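Local coordinates for protein copper-transporting ATPase PAA2, chloroplastic (Arabidopsis thaliana, PDB 5LBK) that uses ATP to drive copper across the chloroplast thylakoid membrane and is represented here by its nucleotide-binding N-domain, at residues D93-K96 / L97-L101. Sequence-based numbering, arbitrary orientation.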
loop_
_atom_site.group_PDB
_atom_site.type_symbol
_atom_site.label_atom_id
_atom_site.label_comp_id
_atom_site.label_asym_id
_atom_site.label_seq_id
_atom_site.Cartn_x
_atom_site.Cartn_y
_atom_site.Cartn_z
ATOM N N ASP A 93 -15.255 2.191 7.688
ATOM C CA ASP A 93 -14.311 2.125 6.566
ATOM C C ASP A 93 -13.652 0.752 6.498
ATOM O O ASP A 93 -13.389 0.229 5.409
ATOM C CB ASP A 93 -13.249 3.226 6.693
ATOM C CG ASP A 93 -13.729 4.593 6.183
ATOM O OD1 ASP A 93 -14.782 4.683 5.524
ATOM O OD2 ASP A 93 -13.013 5.597 6.419
ATOM N N MET A 94 -13.343 0.157 7.647
ATOM C CA MET A 94 -12.741 -1.174 7.638
ATOM C C MET A 94 -13.713 -2.209 7.085
ATOM O O MET A 94 -13.305 -3.155 6.404
ATOM C CB MET A 94 -12.305 -1.543 9.054
ATOM C CG MET A 94 -11.235 -2.585 9.181
ATOM S SD MET A 94 -9.699 -2.156 8.346
ATOM C CE MET A 94 -9.676 -0.388 8.338
ATOM N N VAL A 95 -14.991 -2.108 7.445
ATOM C CA VAL A 95 -15.977 -3.046 6.916
ATOM C C VAL A 95 -16.092 -2.874 5.402
ATOM O O VAL A 95 -16.105 -3.847 4.649
ATOM C CB VAL A 95 -17.339 -2.838 7.604
ATOM C CG1 VAL A 95 -18.409 -3.614 6.869
ATOM C CG2 VAL A 95 -17.260 -3.245 9.092
ATOM N N LYS A 96 -16.175 -1.622 4.951
ATOM C CA LYS A 96 -16.286 -1.360 3.516
ATOM C C LYS A 96 -15.094 -1.954 2.770
ATOM O O LYS A 96 -15.242 -2.683 1.783
ATOM C CB LYS A 96 -16.355 0.153 3.274
ATOM C CG LYS A 96 -17.687 0.805 3.732
ATOM C CD LYS A 96 -18.854 0.366 2.876
ATOM C CE LYS A 96 -20.161 1.032 3.326
ATOM N NZ LYS A 96 -21.284 0.717 2.392
ATOM N N LEU A 97 -13.892 -1.675 3.256
ATOM C CA LEU A 97 -12.692 -2.152 2.586
ATOM C C LEU A 97 -12.663 -3.667 2.566
ATOM O O LEU A 97 -12.338 -4.280 1.559
ATOM C CB LEU A 97 -11.445 -1.602 3.304
ATOM C CG LEU A 97 -10.114 -1.860 2.641
ATOM C CD1 LEU A 97 -10.067 -1.164 1.299
ATOM C CD2 LEU A 97 -9.009 -1.368 3.536
ATOM N N GLU A 98 -12.934 -4.289 3.715
ATOM C CA GLU A 98 -12.908 -5.739 3.774
ATOM C C GLU A 98 -14.074 -6.344 3.011
ATOM O O GLU A 98 -13.978 -7.472 2.529
ATOM C CB GLU A 98 -12.895 -6.188 5.247
ATOM C CG GLU A 98 -11.613 -5.704 5.960
ATOM C CD GLU A 98 -10.329 -6.317 5.367
ATOM O OE1 GLU A 98 -10.265 -7.527 5.132
ATOM O OE2 GLU A 98 -9.392 -5.576 5.071
ATOM N N SER A 99 -15.186 -5.623 2.893
ATOM C CA SER A 99 -16.290 -6.154 2.114
ATOM C C SER A 99 -15.939 -6.193 0.638
ATOM O O SER A 99 -16.284 -7.150 -0.051
ATOM C CB SER A 99 -17.565 -5.336 2.294
ATOM O OG SER A 99 -18.194 -5.631 3.510
ATOM N N LEU A 100 -15.243 -5.167 0.148
ATOM C CA LEU A 100 -14.759 -5.180 -1.224
ATOM C C LEU A 100 -13.752 -6.289 -1.457
ATOM O O LEU A 100 -13.798 -6.995 -2.472
ATOM C CB LEU A 100 -14.137 -3.849 -1.570
ATOM C CG LEU A 100 -15.054 -2.667 -1.706
ATOM C CD1 LEU A 100 -14.310 -1.446 -1.532
ATOM C CD2 LEU A 100 -15.703 -2.676 -3.109
ATOM N N LEU A 101 -12.776 -6.413 -0.568
ATOM C CA LEU A 101 -11.795 -7.472 -0.761
ATOM C C LEU A 101 -12.407 -8.863 -0.588
ATOM O O LEU A 101 -12.043 -9.794 -1.324
ATOM C CB LEU A 101 -10.633 -7.266 0.204
ATOM C CG LEU A 101 -9.897 -5.960 -0.013
ATOM C CD1 LEU A 101 -9.125 -5.609 1.261
ATOM C CD2 LEU A 101 -8.971 -6.053 -1.181
#
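Ser99 holds its OG beside its own backbone N and anti to the carbonyl carbon (chi1 -78°), which swings the hydroxyl back over the preceding turn to Val95. Val95, for its part, keeps CG1 anti to its N, and this methyl lies 3.9 Å from Ser99 OG, a light touch beside the polar one. The hydroxyl donates to the main chain: Ser99 OG sits 3.0 Å from Val95 O, reaching it from above the carbonyl plane, 44° out of it. That same oxygen also takes the amide of the serine, with Ser99 N 2.7 Å from Val95 O, so one residue grips a single carbonyl twice. The amide bond is bent, with an angle of 143° at its hydrogen, whereas its neighbours run straighter. Before it come the bonds from Leu97 N to Asp93 O and from Glu98 N to Met94 O, both 2.9 Å; after it Leu100 N reaches Lys96 O at 3.0 Å. Glu98 CG passes 3.1 Å from Met94 O, while farther out OE2 is hydrogen-bonded to Tyr120 OH on strand 117-123. Leu100 lays CG over the previous turn, 3.5 Å from Lys96 O. The faces of the helix differ. Val95, Lys96, Ser99 and Leu100 are on the surface, but Leu97 is buried against Tyr120 and Ile128, and Leu101 continues that row onto Val118, Tyr120 and Ala131. The whole is a surface alpha-helix with one side laid on the sheet, built on successive i to i+4 bonds, its serine hydroxyl folded back onto the carbonyl four residues earlier, in helix 91-102, which lies through Leu97 and Leu101 on the antiparallel sheet of the P1B-type ATPase N-domain.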